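Side-chain contact in sensor protein (Bacteroides thetaiotaomicron, PDB 2X7X), which binds beta-D-fructose through this periplasmic domain of a hybrid two-component sensor, probably a histidine kinase that controls transcription: residues E53-F58 and E81-K86. Residues are numbered along the deposited sequence; the frame is centred on the assembly and turned at random.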
ATOM      1  N   GLU A  53      38.120   4.049   2.416  1.00 45.53           N
ATOM      2  CA  GLU A  53      38.320   5.494   2.521  1.00 46.80           C
ATOM      3  C   GLU A  53      37.188   6.182   3.294  1.00 47.08           C
ATOM      4  O   GLU A  53      37.446   6.999   4.180  1.00 47.31           O
ATOM      5  CB  GLU A  53      38.526   6.120   1.140  1.00 46.91           C
ATOM      6  CG  GLU A  53      39.755   5.563   0.413  1.00 49.69           C
ATOM      7  CD  GLU A  53      40.120   6.334  -0.854  1.00 53.52           C
ATOM      8  OE1 GLU A  53      40.148   7.592  -0.811  1.00 54.83           O
ATOM      9  OE2 GLU A  53      40.397   5.675  -1.890  1.00 54.02           O
ATOM     10  N   ASP A  54      35.944   5.831   2.985  1.00 47.59           N
ATOM     11  CA  ASP A  54      34.801   6.395   3.699  1.00 48.35           C
ATOM     12  C   ASP A  54      34.775   5.973   5.174  1.00 48.58           C
ATOM     13  O   ASP A  54      34.482   6.789   6.050  1.00 48.51           O
ATOM     14  CB  ASP A  54      33.480   6.049   2.998  1.00 48.58           C
ATOM     15  CG  ASP A  54      33.413   6.574   1.557  1.00 49.62           C
ATOM     16  OD1 ASP A  54      33.808   7.731   1.297  1.00 51.86           O
ATOM     17  OD2 ASP A  54      32.957   5.825   0.673  1.00 50.04           O
ATOM     18  N   VAL A  55      35.099   4.715   5.459  1.00 48.97           N
ATOM     19  CA  VAL A  55      35.149   4.271   6.857  1.00 49.50           C
ATOM     20  C   VAL A  55      36.300   4.953   7.614  1.00 50.07           C
ATOM     21  O   VAL A  55      36.098   5.466   8.715  1.00 49.90           O
ATOM     22  CB  VAL A  55      35.184   2.718   7.013  1.00 49.43           C
ATOM     23  CG1 VAL A  55      35.216   2.318   8.487  1.00 48.83           C
ATOM     24  CG2 VAL A  55      33.978   2.094   6.355  1.00 48.50           C
ATOM     25  N   HIS A  56      37.489   4.985   7.014  1.00 50.97           N
ATOM     26  CA  HIS A  56      38.627   5.693   7.617  1.00 51.99           C
ATOM     27  C   HIS A  56      38.304   7.164   7.885  1.00 52.73           C
ATOM     28  O   HIS A  56      38.640   7.682   8.953  1.00 52.96           O
ATOM     29  CB  HIS A  56      39.910   5.548   6.784  1.00 51.75           C
ATOM     30  CG  HIS A  56      40.486   4.164   6.791  1.00 51.83           C
ATOM     31  ND1 HIS A  56      41.243   3.668   5.749  1.00 52.82           N
ATOM     32  CD2 HIS A  56      40.406   3.166   7.705  1.00 52.04           C
ATOM     33  CE1 HIS A  56      41.613   2.427   6.024  1.00 53.21           C
ATOM     34  NE2 HIS A  56      41.117   2.099   7.205  1.00 53.57           N
ATOM     35  N   TYR A  57      37.633   7.812   6.927  1.00 53.55           N
ATOM     36  CA  TYR A  57      37.155   9.191   7.067  1.00 54.51           C
ATOM     37  C   TYR A  57      36.253   9.380   8.292  1.00 55.13           C
ATOM     38  O   TYR A  57      36.429  10.321   9.072  1.00 55.14           O
ATOM     39  CB  TYR A  57      36.414   9.618   5.794  1.00 54.51           C
ATOM     40  CG  TYR A  57      35.803  11.005   5.841  1.00 55.26           C
ATOM     41  CD1 TYR A  57      36.369  12.065   5.126  1.00 55.88           C
ATOM     42  CD2 TYR A  57      34.646  11.256   6.587  1.00 56.15           C
ATOM     43  CE1 TYR A  57      35.805  13.346   5.164  1.00 55.89           C
ATOM     44  CE2 TYR A  57      34.079  12.526   6.638  1.00 56.53           C
ATOM     45  CZ  TYR A  57      34.661  13.565   5.927  1.00 56.65           C
ATOM     46  OH  TYR A  57      34.083  14.817   5.984  1.00 57.40           O
ATOM     47  N   PHE A  58      35.279   8.489   8.445  1.00 56.02           N
ATOM     48  CA  PHE A  58      34.352   8.560   9.565  1.00 56.76           C
ATOM     49  C   PHE A  58      35.046   8.273  10.900  1.00 57.20           C
ATOM     50  O   PHE A  58      34.624   8.766  11.951  1.00 57.49           O
ATOM     51  CB  PHE A  58      33.163   7.618   9.339  1.00 56.83           C
ATOM     52  CG  PHE A  58      32.148   8.131   8.330  1.00 57.46           C
ATOM     53  CD1 PHE A  58      31.593   9.408   8.455  1.00 58.10           C
ATOM     54  CD2 PHE A  58      31.722   7.322   7.276  1.00 57.31           C
ATOM     55  CE1 PHE A  58      30.650   9.875   7.529  1.00 58.44           C
ATOM     56  CE2 PHE A  58      30.783   7.776   6.351  1.00 57.36           C
ATOM     57  CZ  PHE A  58      30.242   9.051   6.477  1.00 58.09           C
ATOM     58  N   GLU A  81      36.149  -4.398  11.413  1.00 40.78           N
ATOM     59  CA  GLU A  81      36.777  -4.827  12.666  1.00 41.75           C
ATOM     60  C   GLU A  81      37.594  -3.709  13.324  1.00 42.54           C
ATOM     61  O   GLU A  81      37.496  -3.507  14.540  1.00 42.68           O
ATOM     62  CB  GLU A  81      37.616  -6.086  12.460  1.00 41.60           C
ATOM     63  CG  GLU A  81      36.788  -7.366  12.506  1.00 42.18           C
ATOM     64  CD  GLU A  81      37.552  -8.606  12.061  1.00 43.41           C
ATOM     65  OE1 GLU A  81      37.019  -9.720  12.243  1.00 42.76           O
ATOM     66  OE2 GLU A  81      38.679  -8.474  11.525  1.00 44.20           O
ATOM     67  N   GLU A  82      38.363  -2.972  12.520  1.00 43.37           N
ATOM     68  CA  GLU A  82      39.053  -1.764  12.989  1.00 44.54           C
ATOM     69  C   GLU A  82      38.109  -0.819  13.717  1.00 45.01           C
ATOM     70  O   GLU A  82      38.317  -0.519  14.897  1.00 45.36           O
ATOM     71  CB  GLU A  82      39.704  -1.012  11.838  1.00 44.57           C
ATOM     72  CG  GLU A  82      40.837  -1.746  11.173  1.00 46.79           C
ATOM     73  CD  GLU A  82      41.424  -0.942  10.039  1.00 50.42           C
ATOM     74  OE1 GLU A  82      42.059  -1.546   9.138  1.00 50.79           O
ATOM     75  OE2 GLU A  82      41.243   0.302  10.053  1.00 52.64           O
ATOM     76  N   ALA A  83      37.068  -0.361  13.027  1.00 45.31           N
ATOM     77  CA  ALA A  83      36.087   0.519  13.652  1.00 45.79           C
ATOM     78  C   ALA A  83      35.548  -0.073  14.957  1.00 46.27           C
ATOM     79  O   ALA A  83      35.294   0.657  15.914  1.00 46.53           O
ATOM     80  CB  ALA A  83      34.964   0.818  12.700  1.00 45.83           C
ATOM     81  N   TYR A  84      35.394  -1.392  15.001  1.00 46.75           N
ATOM     82  CA  TYR A  84      34.898  -2.045  16.209  1.00 47.39           C
ATOM     83  C   TYR A  84      35.930  -2.067  17.357  1.00 48.13           C
ATOM     84  O   TYR A  84      35.581  -1.717  18.489  1.00 48.31           O
ATOM     85  CB  TYR A  84      34.352  -3.447  15.904  1.00 47.08           C
ATOM     86  CG  TYR A  84      33.478  -4.040  16.997  1.00 46.14           C
ATOM     87  CD1 TYR A  84      32.229  -3.496  17.296  1.00 45.42           C
ATOM     88  CD2 TYR A  84      33.900  -5.158  17.724  1.00 46.04           C
ATOM     89  CE1 TYR A  84      31.422  -4.045  18.298  1.00 45.03           C
ATOM     90  CE2 TYR A  84      33.105  -5.719  18.722  1.00 45.44           C
ATOM     91  CZ  TYR A  84      31.868  -5.160  19.002  1.00 46.13           C
ATOM     92  OH  TYR A  84      31.081  -5.720  19.988  1.00 46.71           O
ATOM     93  N   GLN A  85      37.179  -2.456  17.076  1.00 48.72           N
ATOM     94  CA  GLN A  85      38.229  -2.479  18.119  1.00 49.67           C
ATOM     95  C   GLN A  85      38.611  -1.074  18.601  1.00 49.55           C
ATOM     96  O   GLN A  85      38.964  -0.883  19.762  1.00 49.72           O
ATOM     97  CB  GLN A  85      39.469  -3.303  17.700  1.00 50.04           C
ATOM     98  CG  GLN A  85      40.375  -2.683  16.609  1.00 52.22           C
ATOM     99  CD  GLN A  85      41.591  -3.575  16.219  1.00 55.34           C
ATOM    100  OE1 GLN A  85      41.921  -4.553  16.902  1.00 55.77           O
ATOM    101  NE2 GLN A  85      42.257  -3.218  15.114  1.00 56.25           N
ATOM    102  N   LYS A  86      38.496  -0.097  17.706  1.00 49.45           N
ATOM    103  CA  LYS A  86      38.649   1.320  18.032  1.00 49.23           C
ATOM    104  C   LYS A  86      37.491   1.870  18.899  1.00 48.94           C
ATOM    105  O   LYS A  86      37.404   3.081  19.135  1.00 49.10           O
ATOM    106  CB  LYS A  86      38.765   2.116  16.729  1.00 49.23           C
ATOM    107  CG  LYS A  86      39.546   3.409  16.813  1.00 50.05           C
ATOM    108  CD  LYS A  86      39.970   3.887  15.416  1.00 50.38           C
TER
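His56 and Glu82 both carry CG beside the backbone N and opposite the carbonyl carbon (chi1 -66° in Glu82), which aims the imidazole and the carboxylate into the gap between helices 48-60 and 73-85. Beyond CG the Glu82 chain runs fully extended and delivers OE2 to the edge of the imidazole, near the ring plane; ring and carboxylate lie only 14° apart. His56 NE2 gives a weak, bent hydrogen bond to Glu82 OE2, with 3.4 Å between the two atoms and an N-H...O angle of 138°. Glu82 OE2 also lies 3.8 Å from His56 CD2, on the same margin of the ring. Deeper in the interface, Val55 CG1 faces Ala83 CB at 4.5 Å, a loose apolar touch; the nearest CA pair of the two segments, Val55 CA and Ala83 CA, is 7.8 Å apart. Val55 also rests on Leu66 and Ile68 of strand 65-68, and Met59 meets Glu82 and Ala83. The helices are successive beta-alpha-beta crossovers of the parallel sheet in one lobe of the periplasmic-binding-protein fold, away from the fructose pocket. A protonated imidazole would add charge attraction to Glu82, but the long, bent bond suggests a modest polar link beside a sparse apolar contact.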